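Local coordinates for Lactamase_B domain-containing protein (Bacillus lehensis G1, PDB 7EV5) that probably hydrolyses beta-lactams and glyoxalase II-type thioesters with a two-zinc centre, as a metallo-beta-lactamase-fold enzyme resembling both families, at residues Y18-P29 with E43-H54; F57-R67 with L95-K104. One frame throughout, in Å; residues are numbered along the deposited sequence.

Contact 1: Y18-P29 with E43-H54. With ZN (zinc ion), chain B.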
loop_
_atom_site.group_PDB
_atom_site.type_symbol
_atom_site.label_atom_id
_atom_site.label_comp_id
_atom_site.label_asym_id
_atom_site.label_seq_id
_atom_site.Cartn_x
_atom_site.Cartn_y
_atom_site.Cartn_z
ATOM N N TYR A 18 -3.803 4.935 -13.093
ATOM C CA TYR A 18 -4.611 5.881 -13.847
ATOM C C TYR A 18 -5.253 5.181 -15.038
ATOM O O TYR A 18 -4.944 4.030 -15.358
ATOM C CB TYR A 18 -3.789 7.103 -14.288
ATOM C CG TYR A 18 -2.498 6.742 -14.984
ATOM C CD1 TYR A 18 -2.486 6.430 -16.336
ATOM C CD2 TYR A 18 -1.293 6.700 -14.291
ATOM C CE1 TYR A 18 -1.319 6.087 -16.982
ATOM C CE2 TYR A 18 -0.121 6.357 -14.929
ATOM C CZ TYR A 18 -0.140 6.056 -16.276
ATOM O OH TYR A 18 1.024 5.716 -16.927
ATOM N N ASN A 19 -6.181 5.895 -15.680
ATOM C CA ASN A 19 -6.871 5.439 -16.880
ATOM C C ASN A 19 -6.714 6.489 -17.975
ATOM O O ASN A 19 -6.119 7.552 -17.769
ATOM C CB ASN A 19 -8.347 5.086 -16.607
ATOM C CG ASN A 19 -9.183 6.281 -16.135
ATOM O OD1 ASN A 19 -8.825 7.442 -16.336
ATOM N ND2 ASN A 19 -10.325 5.986 -15.517
ATOM N N ASP A 20 -7.274 6.193 -19.152
ATOM C CA ASP A 20 -7.134 7.106 -20.281
ATOM C C ASP A 20 -7.900 8.407 -20.081
ATOM O O ASP A 20 -7.534 9.423 -20.683
ATOM C CB ASP A 20 -7.534 6.418 -21.588
ATOM C CG ASP A 20 -6.527 5.368 -22.024
ATOM O OD1 ASP A 20 -5.429 5.308 -21.431
ATOM O OD2 ASP A 20 -6.828 4.605 -22.966
ATOM N N ASP A 21 -8.936 8.404 -19.240
ATOM C CA ASP A 21 -9.678 9.608 -18.881
ATOM C C ASP A 21 -8.959 10.471 -17.849
ATOM O O ASP A 21 -9.557 11.432 -17.352
ATOM C CB ASP A 21 -11.072 9.249 -18.352
ATOM C CG ASP A 21 -11.980 8.682 -19.426
ATOM O OD1 ASP A 21 -12.975 8.010 -19.072
ATOM O OD2 ASP A 21 -11.702 8.912 -20.620
ATOM N N LYS A 22 -7.711 10.134 -17.513
ATOM C CA LYS A 22 -6.866 10.890 -16.591
ATOM C C LYS A 22 -7.396 10.914 -15.158
ATOM O O LYS A 22 -7.072 11.823 -14.387
ATOM C CB LYS A 22 -6.516 12.291 -17.112
ATOM C CG LYS A 22 -5.615 12.264 -18.343
ATOM C CD LYS A 22 -4.384 13.140 -18.145
ATOM C CE LYS A 22 -3.353 12.914 -19.238
ATOM N NZ LYS A 22 -1.972 12.768 -18.684
ATOM N N GLU A 23 -8.192 9.924 -14.782
ATOM C CA GLU A 23 -8.562 9.716 -13.393
ATOM C C GLU A 23 -7.542 8.794 -12.748
ATOM O O GLU A 23 -6.866 8.016 -13.425
ATOM C CB GLU A 23 -9.941 9.080 -13.306
ATOM C CG GLU A 23 -11.033 9.933 -13.913
ATOM C CD GLU A 23 -12.319 9.157 -14.117
ATOM O OE1 GLU A 23 -12.258 7.987 -14.554
ATOM O OE2 GLU A 23 -13.395 9.722 -13.828
ATOM N N ALA A 24 -7.431 8.882 -11.424
ATOM C CA ALA A 24 -6.331 8.188 -10.774
ATOM C C ALA A 24 -6.709 7.691 -9.385
ATOM O O ALA A 24 -7.569 8.259 -8.706
ATOM C CB ALA A 24 -5.108 9.096 -10.659
ATOM N N VAL A 25 -6.005 6.642 -8.966
ATOM C CA VAL A 25 -6.070 6.089 -7.615
ATOM C C VAL A 25 -4.660 6.145 -7.039
ATOM O O VAL A 25 -3.698 5.750 -7.708
ATOM C CB VAL A 25 -6.606 4.641 -7.633
ATOM C CG1 VAL A 25 -6.718 4.069 -6.221
ATOM C CG2 VAL A 25 -7.970 4.597 -8.304
ATOM N N ILE A 26 -4.539 6.647 -5.809
ATOM C CA ILE A 26 -3.254 6.836 -5.142
ATOM C C ILE A 26 -3.116 5.769 -4.067
ATOM O O ILE A 26 -4.036 5.586 -3.265
ATOM C CB ILE A 26 -3.163 8.234 -4.509
ATOM C CG1 ILE A 26 -3.311 9.335 -5.572
ATOM C CG2 ILE A 26 -1.854 8.365 -3.741
ATOM C CD1 ILE A 26 -3.443 10.745 -4.984
ATOM N N PHE A 27 -1.971 5.078 -4.038
ATOM C CA PHE A 27 -1.657 4.111 -2.990
ATOM C C PHE A 27 -0.492 4.620 -2.163
ATOM O O PHE A 27 0.516 5.062 -2.721
ATOM C CB PHE A 27 -1.251 2.765 -3.593
ATOM C CG PHE A 27 -2.336 2.112 -4.379
ATOM C CD1 PHE A 27 -3.182 1.191 -3.793
ATOM C CD2 PHE A 27 -2.533 2.444 -5.706
ATOM C CE1 PHE A 27 -4.194 0.600 -4.525
ATOM C CE2 PHE A 27 -3.552 1.866 -6.441
ATOM C CZ PHE A 27 -4.375 0.939 -5.851
ATOM N N ASP A 28 -0.629 4.543 -0.844
ATOM C CA ASP A 28 0.478 4.733 0.085
ATOM C C ASP A 28 1.322 5.988 -0.149
ATOM O O ASP A 28 2.530 5.890 -0.397
ATOM C CB ASP A 28 1.376 3.500 0.108
ATOM C CG ASP A 28 0.686 2.264 0.648
ATOM O OD1 ASP A 28 -0.518 2.312 0.965
ATOM O OD2 ASP A 28 1.361 1.212 0.754
ATOM N N PRO A 29 0.722 7.180 -0.087
ATOM C CA PRO A 29 1.506 8.420 -0.176
ATOM C C PRO A 29 2.266 8.690 1.117
ATOM O O PRO A 29 1.707 9.236 2.074
ATOM C CB PRO A 29 0.431 9.478 -0.448
ATOM C CG PRO A 29 -0.788 8.971 0.255
ATOM C CD PRO A 29 -0.693 7.446 0.230
ATOM N N GLU A 43 0.644 16.382 -14.601
ATOM C CA GLU A 43 0.076 15.373 -15.485
ATOM C C GLU A 43 -1.419 15.549 -15.688
ATOM O O GLU A 43 -2.019 14.774 -16.439
ATOM C CB GLU A 43 0.377 13.972 -14.946
ATOM C CG GLU A 43 1.858 13.666 -14.858
ATOM C CD GLU A 43 2.560 13.823 -16.190
ATOM O OE1 GLU A 43 2.094 13.226 -17.181
ATOM O OE2 GLU A 43 3.576 14.545 -16.241
ATOM N N GLN A 44 -2.022 16.542 -15.036
ATOM C CA GLN A 44 -3.451 16.817 -15.165
ATOM C C GLN A 44 -4.290 15.592 -14.805
ATOM O O GLN A 44 -5.301 15.295 -15.443
ATOM C CB GLN A 44 -3.790 17.380 -16.551
ATOM C CG GLN A 44 -2.836 18.502 -16.974
ATOM C CD GLN A 44 -3.346 19.320 -18.151
ATOM O OE1 GLN A 44 -4.478 19.804 -18.148
ATOM N NE2 GLN A 44 -2.502 19.484 -19.159
ATOM N N LEU A 45 -3.851 14.864 -13.776
ATOM C CA LEU A 45 -4.573 13.701 -13.280
ATOM C C LEU A 45 -5.505 14.121 -12.151
ATOM O O LEU A 45 -5.151 14.953 -11.312
ATOM C CB LEU A 45 -3.588 12.645 -12.770
ATOM C CG LEU A 45 -2.788 11.902 -13.847
ATOM C CD1 LEU A 45 -1.610 11.120 -13.266
ATOM C CD2 LEU A 45 -3.687 10.973 -14.660
ATOM N N THR A 46 -6.702 13.538 -12.135
ATOM C CA THR A 46 -7.678 13.803 -11.084
ATOM C C THR A 46 -7.759 12.593 -10.166
ATOM O O THR A 46 -8.374 11.579 -10.530
ATOM C CB THR A 46 -9.046 14.089 -11.709
ATOM O OG1 THR A 46 -8.964 15.301 -12.472
ATOM C CG2 THR A 46 -10.112 14.248 -10.642
ATOM N N PRO A 47 -7.161 12.636 -8.979
ATOM C CA PRO A 47 -7.256 11.480 -8.083
ATOM C C PRO A 47 -8.650 11.357 -7.496
ATOM O O PRO A 47 -9.348 12.348 -7.276
ATOM C CB PRO A 47 -6.218 11.775 -6.994
ATOM C CG PRO A 47 -5.978 13.225 -7.057
ATOM C CD PRO A 47 -6.287 13.696 -8.451
ATOM N N LEU A 48 -9.050 10.101 -7.271
ATOM C CA LEU A 48 -10.366 9.746 -6.759
ATOM C C LEU A 48 -10.349 9.247 -5.323
ATOM O O LEU A 48 -11.370 9.365 -4.636
ATOM C CB LEU A 48 -11.006 8.656 -7.633
ATOM C CG LEU A 48 -11.142 8.971 -9.119
ATOM C CD1 LEU A 48 -11.654 7.754 -9.877
ATOM C CD2 LEU A 48 -12.064 10.169 -9.324
ATOM N N ALA A 49 -9.222 8.709 -4.852
ATOM C CA ALA A 49 -9.156 8.103 -3.531
ATOM C C ALA A 49 -7.699 7.833 -3.193
ATOM O O ALA A 49 -6.853 7.727 -4.079
ATOM C CB ALA A 49 -9.944 6.787 -3.484
ATOM N N ILE A 50 -7.431 7.725 -1.893
ATOM C CA ILE A 50 -6.183 7.190 -1.353
ATOM C C ILE A 50 -6.503 5.823 -0.767
ATOM O O ILE A 50 -7.364 5.710 0.118
ATOM C CB ILE A 50 -5.607 8.100 -0.261
ATOM C CG1 ILE A 50 -5.240 9.461 -0.850
ATOM C CG2 ILE A 50 -4.403 7.436 0.413
ATOM C CD1 ILE A 50 -5.056 10.524 0.199
ATOM N N LEU A 51 -5.821 4.789 -1.254
ATOM C CA LEU A 51 -5.954 3.436 -0.733
ATOM C C LEU A 51 -4.669 3.099 0.010
ATOM O O LEU A 51 -3.578 3.183 -0.560
ATOM C CB LEU A 51 -6.185 2.437 -1.866
ATOM C CG LEU A 51 -7.430 2.611 -2.745
ATOM C CD1 LEU A 51 -7.624 1.398 -3.639
ATOM C CD2 LEU A 51 -8.681 2.901 -1.922
ATOM N N LEU A 52 -4.792 2.744 1.279
ATOM C CA LEU A 52 -3.625 2.423 2.083
ATOM C C LEU A 52 -3.502 0.917 2.227
ATOM O O LEU A 52 -4.448 0.243 2.662
ATOM C CB LEU A 52 -3.735 3.060 3.467
ATOM C CG LEU A 52 -3.730 4.586 3.491
ATOM C CD1 LEU A 52 -3.886 5.057 4.918
ATOM C CD2 LEU A 52 -2.455 5.162 2.850
ATOM N N THR A 53 -2.334 0.385 1.880
ATOM C CA THR A 53 -2.090 -1.024 2.168
ATOM C C THR A 53 -2.008 -1.258 3.665
ATOM O O THR A 53 -2.428 -2.312 4.161
ATOM C CB THR A 53 -0.810 -1.520 1.480
ATOM O OG1 THR A 53 0.341 -0.856 2.028
ATOM C CG2 THR A 53 -0.878 -1.307 -0.020
ATOM N N HIS A 54 -1.453 -0.293 4.394
ATOM C CA HIS A 54 -1.327 -0.330 5.844
ATOM C C HIS A 54 -0.922 1.060 6.311
ATOM O O HIS A 54 -0.648 1.951 5.497
ATOM C CB HIS A 54 -0.394 -1.452 6.351
ATOM C CG HIS A 54 1.066 -1.307 5.997
ATOM N ND1 HIS A 54 1.532 -1.190 4.705
ATOM C CD2 HIS A 54 2.167 -1.357 6.786
ATOM C CE1 HIS A 54 2.855 -1.155 4.716
ATOM N NE2 HIS A 54 3.265 -1.236 5.968
HETATM ZN ZN ZN B . 5.139 -1.416 6.819
HETATM O O HOH W 1 6.495 -0.102 6.390
#
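D28 and T53 meet at about a right angle where two parallel strands run out towards the zinc site. The D28 carboxylate takes two bonds from the one threonine, each on a syn lone pair: T53 N gives to OD1 at 2.8 Å, and the T53 hydroxyl gives to OD2 over 2.6 Å between OG1 and OD2. T53 OG1 sits between its own backbone N and carbonyl carbon (chi1 65°), a rotation that lets it reach OD2 and also accept from H54 ND1 at 2.9 Å, lying almost exactly in the imidazole plane. H54 NE2, on the far side of the ring, binds zinc at 2.1 Å.

Behind this end, strands 23-27 and 46-51 form the parallel pair of a beta-alpha-beta unit, with helix 33-42 as the crossover connection. On one face F27 and L51 lie side by side and point the same way, CE1 of the ring 3.6 Å from L51 CD1, while V25 CG1 touches that same methyl. On the other face I26 runs alongside P47, with I26 CD1 3.6 Å from P47 CB, and P29 CD rests on I50 CG2. L48 interrupts the regular pairing, and the buried A49 N finds no partner. At the opposite end K22 bends back so that NZ donates to E43 O (3.0 Å), in the carbonyl plane.

D28 OD2 also accepts from H59, a ligand of the second zinc. Directly at H59 and by way of the T53 hydroxyl at H54, one buried carboxylate probably helps orient ligands of both metals, and its negative charge would probably polarise H59, and more weakly H54.

Contact 2: F57-R67 with L95-K104. With ZN (zinc ion), chain C.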
loop_
_atom_site.group_PDB
_atom_site.type_symbol
_atom_site.label_atom_id
_atom_site.label_comp_id
_atom_site.label_asym_id
_atom_site.label_seq_id
_atom_site.Cartn_x
_atom_site.Cartn_y
_atom_site.Cartn_z
ATOM N N PHE A 57 4.077 4.498 9.382
ATOM C CA PHE A 57 4.371 5.912 9.136
ATOM C C PHE A 57 4.925 6.161 7.732
ATOM O O PHE A 57 4.661 7.213 7.133
ATOM C CB PHE A 57 5.353 6.434 10.196
ATOM C CG PHE A 57 6.764 5.927 10.014
ATOM C CD1 PHE A 57 7.718 6.683 9.329
ATOM C CD2 PHE A 57 7.132 4.683 10.509
ATOM C CE1 PHE A 57 9.008 6.204 9.158
ATOM C CE2 PHE A 57 8.422 4.197 10.338
ATOM C CZ PHE A 57 9.363 4.958 9.657
ATOM N N ASP A 58 5.730 5.236 7.206
ATOM C CA ASP A 58 6.384 5.454 5.924
ATOM C C ASP A 58 5.426 5.336 4.751
ATOM O O ASP A 58 5.818 5.618 3.615
ATOM C CB ASP A 58 7.594 4.515 5.766
ATOM C CG ASP A 58 7.219 3.040 5.848
ATOM O OD1 ASP A 58 6.640 2.634 6.884
ATOM O OD2 ASP A 58 7.543 2.307 4.881
ATOM N N HIS A 59 4.180 4.946 5.003
ATOM C CA HIS A 59 3.157 4.865 3.973
ATOM C C HIS A 59 2.108 5.960 4.072
ATOM O O HIS A 59 1.227 6.022 3.204
ATOM C CB HIS A 59 2.489 3.477 4.000
ATOM C CG HIS A 59 3.455 2.367 3.729
ATOM N ND1 HIS A 59 3.448 1.618 2.570
ATOM C CD2 HIS A 59 4.510 1.931 4.453
ATOM C CE1 HIS A 59 4.454 0.759 2.601
ATOM N NE2 HIS A 59 5.123 0.938 3.728
ATOM N N ILE A 60 2.177 6.836 5.082
ATOM C CA ILE A 60 1.081 7.753 5.392
ATOM C C ILE A 60 1.512 9.202 5.539
ATOM O O ILE A 60 0.658 10.064 5.769
ATOM C CB ILE A 60 0.285 7.324 6.637
ATOM C CG1 ILE A 60 1.164 7.506 7.883
ATOM C CG2 ILE A 60 -0.232 5.896 6.475
ATOM C CD1 ILE A 60 0.419 7.361 9.191
ATOM N N GLY A 61 2.802 9.509 5.425
ATOM C CA GLY A 61 3.266 10.848 5.769
ATOM C C GLY A 61 2.711 11.951 4.892
ATOM O O GLY A 61 2.626 13.101 5.327
ATOM N N ALA A 62 2.317 11.626 3.661
ATOM C CA ALA A 62 1.739 12.602 2.744
ATOM C C ALA A 62 0.214 12.537 2.673
ATOM O O ALA A 62 -0.386 13.257 1.869
ATOM C CB ALA A 62 2.345 12.431 1.352
ATOM N N VAL A 63 -0.426 11.709 3.505
ATOM C CA VAL A 63 -1.880 11.541 3.418
ATOM C C VAL A 63 -2.609 12.866 3.649
ATOM O O VAL A 63 -3.495 13.235 2.873
ATOM C CB VAL A 63 -2.353 10.431 4.376
ATOM C CG1 VAL A 63 -3.861 10.475 4.557
ATOM C CG2 VAL A 63 -1.944 9.069 3.844
ATOM N N ASP A 64 -2.251 13.594 4.713
ATOM C CA ASP A 64 -2.924 14.858 5.030
ATOM C C ASP A 64 -2.910 15.797 3.828
ATOM O O ASP A 64 -3.956 16.300 3.393
ATOM C CB ASP A 64 -2.191 15.549 6.187
ATOM C CG ASP A 64 -2.600 15.041 7.568
ATOM O OD1 ASP A 64 -3.734 14.538 7.742
ATOM O OD2 ASP A 64 -1.768 15.165 8.500
ATOM N N ALA A 65 -1.724 16.047 3.282
ATOM C CA ALA A 65 -1.597 17.026 2.208
ATOM C C ALA A 65 -2.333 16.570 0.957
ATOM O O ALA A 65 -3.019 17.363 0.309
ATOM C CB ALA A 65 -0.124 17.287 1.909
ATOM N N VAL A 66 -2.216 15.292 0.605
ATOM C CA VAL A 66 -2.900 14.791 -0.580
ATOM C C VAL A 66 -4.414 14.821 -0.374
ATOM O O VAL A 66 -5.169 15.281 -1.242
ATOM C CB VAL A 66 -2.379 13.387 -0.943
ATOM C CG1 VAL A 66 -3.186 12.807 -2.069
ATOM C CG2 VAL A 66 -0.910 13.457 -1.345
ATOM N N ARG A 67 -4.878 14.338 0.783
ATOM C CA ARG A 67 -6.306 14.351 1.086
ATOM C C ARG A 67 -6.864 15.773 1.062
ATOM O O ARG A 67 -7.929 16.026 0.488
ATOM C CB ARG A 67 -6.530 13.694 2.450
ATOM C CG ARG A 67 -7.960 13.608 2.923
ATOM C CD ARG A 67 -7.983 13.420 4.442
ATOM N NE ARG A 67 -7.499 14.615 5.130
ATOM C CZ ARG A 67 -6.516 14.631 6.026
ATOM N NH1 ARG A 67 -5.896 13.510 6.372
ATOM N NH2 ARG A 67 -6.152 15.776 6.585
ATOM N N LEU A 95 10.725 3.980 15.606
ATOM C CA LEU A 95 11.721 3.686 14.591
ATOM C C LEU A 95 12.497 4.910 14.147
ATOM O O LEU A 95 13.599 4.757 13.613
ATOM C CB LEU A 95 11.077 3.006 13.376
ATOM C CG LEU A 95 10.532 1.598 13.617
ATOM C CD1 LEU A 95 9.858 1.065 12.358
ATOM C CD2 LEU A 95 11.634 0.644 14.091
ATOM N N THR A 96 11.955 6.114 14.343
ATOM C CA THR A 96 12.616 7.331 13.878
ATOM C C THR A 96 12.818 8.388 14.953
ATOM O O THR A 96 13.539 9.365 14.700
ATOM C CB THR A 96 11.862 7.972 12.693
ATOM O OG1 THR A 96 10.788 8.793 13.177
ATOM C CG2 THR A 96 11.327 6.915 11.723
ATOM N N GLY A 97 12.204 8.245 16.122
ATOM C CA GLY A 97 12.357 9.220 17.172
ATOM C C GLY A 97 11.553 10.481 16.989
ATOM O O GLY A 97 11.747 11.439 17.748
ATOM N N ARG A 98 10.671 10.530 15.996
ATOM C CA ARG A 98 9.843 11.698 15.757
ATOM C C ARG A 98 8.456 11.215 15.373
ATOM O O ARG A 98 8.316 10.156 14.749
ATOM C CB ARG A 98 10.393 12.547 14.600
ATOM C CG ARG A 98 11.906 12.710 14.598
ATOM C CD ARG A 98 12.337 13.651 13.493
ATOM N NE ARG A 98 13.786 13.803 13.425
ATOM C CZ ARG A 98 14.484 14.652 14.169
ATOM N NH1 ARG A 98 13.862 15.418 15.060
ATOM N NH2 ARG A 98 15.802 14.734 14.031
ATOM N N PRO A 99 7.413 11.965 15.730
ATOM C CA PRO A 99 6.044 11.525 15.441
ATOM C C PRO A 99 5.605 11.926 14.044
ATOM O O PRO A 99 5.848 13.041 13.577
ATOM C CB PRO A 99 5.219 12.277 16.493
ATOM C CG PRO A 99 5.985 13.555 16.710
ATOM C CD PRO A 99 7.445 13.189 16.551
ATOM N N ILE A 100 4.965 10.974 13.364
ATOM C CA ILE A 100 4.338 11.191 12.067
ATOM C C ILE A 100 2.897 10.737 12.200
ATOM O O ILE A 100 2.638 9.643 12.712
ATOM C CB ILE A 100 5.064 10.409 10.960
ATOM C CG1 ILE A 100 6.475 10.981 10.782
ATOM C CG2 ILE A 100 4.285 10.482 9.651
ATOM C CD1 ILE A 100 7.378 10.165 9.911
ATOM N N THR A 101 1.958 11.589 11.789
ATOM C CA THR A 101 0.542 11.327 11.997
ATOM C C THR A 101 -0.271 12.016 10.912
ATOM O O THR A 101 0.195 12.952 10.251
ATOM C CB THR A 101 0.050 11.921 13.320
ATOM O OG1 THR A 101 0.354 13.319 13.341
ATOM C CG2 THR A 101 0.678 11.232 14.533
ATOM N N THR A 102 -1.507 11.553 10.750
ATOM C CA THR A 102 -2.532 12.352 10.097
ATOM C C THR A 102 -3.283 13.157 11.150
ATOM O O THR A 102 -3.158 12.927 12.356
ATOM C CB THR A 102 -3.518 11.476 9.317
ATOM O OG1 THR A 102 -4.280 10.691 10.241
ATOM C CG2 THR A 102 -2.790 10.569 8.332
ATOM N N ALA A 103 -4.070 14.121 10.676
ATOM C CA ALA A 103 -4.879 14.954 11.553
ATOM C C ALA A 103 -6.329 14.492 11.631
ATOM O O ALA A 103 -7.094 15.017 12.449
ATOM C CB ALA A 103 -4.826 16.415 11.096
ATOM N N LYS A 104 -6.714 13.517 10.813
ATOM C CA LYS A 104 -8.070 13.007 10.715
ATOM C C LYS A 104 -7.992 11.503 10.509
ATOM O O LYS A 104 -7.051 11.018 9.870
ATOM C CB LYS A 104 -8.786 13.611 9.495
ATOM C CG LYS A 104 -9.056 15.108 9.579
ATOM C CD LYS A 104 -9.709 15.606 8.297
ATOM C CE LYS A 104 -10.001 17.098 8.356
ATOM N NZ LYS A 104 -10.703 17.587 7.134
HETATM ZN ZN ZN C . 6.865 0.108 4.435
HETATM O O HOH W 1 6.495 -0.102 6.390
HETATM O O HOH W 2 -1.038 15.488 11.421
HETATM O O HOH W 3 -9.386 16.675 4.451
#
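F57 carries the apolar part of this contact, its ring reaching towards the end of helix 92-96 and the loop after it. CG stands between the backbone N and the carbonyl carbon; this chi1 of 73° turns the ring towards T96, whose CG2 comes from the opposite direction and sits 3.5 Å from F57 CZ, about as near to CE1. I100 crosses it obliquely, its CD1 3.5 Å from F57 CD1, and L95 CD1 lies at the ring edge near its plane. Further on, I100 CG2 rests against the backbone of G61, and T102 CG2 packs on V63 CG1.

F57 belongs to the HxHxDH motif of the metallo-beta-lactamase fold, here H54 to H59. The next two residues, D58 and H59, bind one zinc through D58 OD2 and H59 NE2; D150 and H191 complete its protein ligands.

The polar part centres on D64 OD1. A103 N donates to it at 3.0 Å on the syn lone pair. From within the same helix R67, in the conformer described here (a second is modelled), forms an end-on salt bridge, NH1 and NH2 both to this one oxygen: NH1 uses the anti lone pair at 2.8 Å, whereas NH2 comes from above the carboxylate plane. K104 CD lies over one guanidinium face and D64 O over the opposite one, each displaced toward the rim.

Water extends these links. One molecule donates to D64 OD2 and hydrogen-bonds T101 OG1; another accepts from R67 NE and, at 3.1 Å, from K104 NZ.

In the fold
Contacts 1 and 2 have centres 18 Å apart and follow one another along the chain, yet they touch at several points, one of them beside the metals. There the D28-H59 bond (2.8 Å from OD2 to ND1) joins them, and H54 CE1 packs 3.2 Å from H59 NE2. Away from the zinc ions, P29 O lies 2.9 Å from A62 N, probably hydrogen-bonded, and I26 CD1 packs 3.6 Å from V66 CG1, bringing helix 63-70 against strand 23-27. H54 and H59 serve different zinc ions, and a single water bridges the two metals, 1.9 Å from the one bound by H54 and 2.0 Å from the one bound by D58 and H59. D150 is a ligand of both.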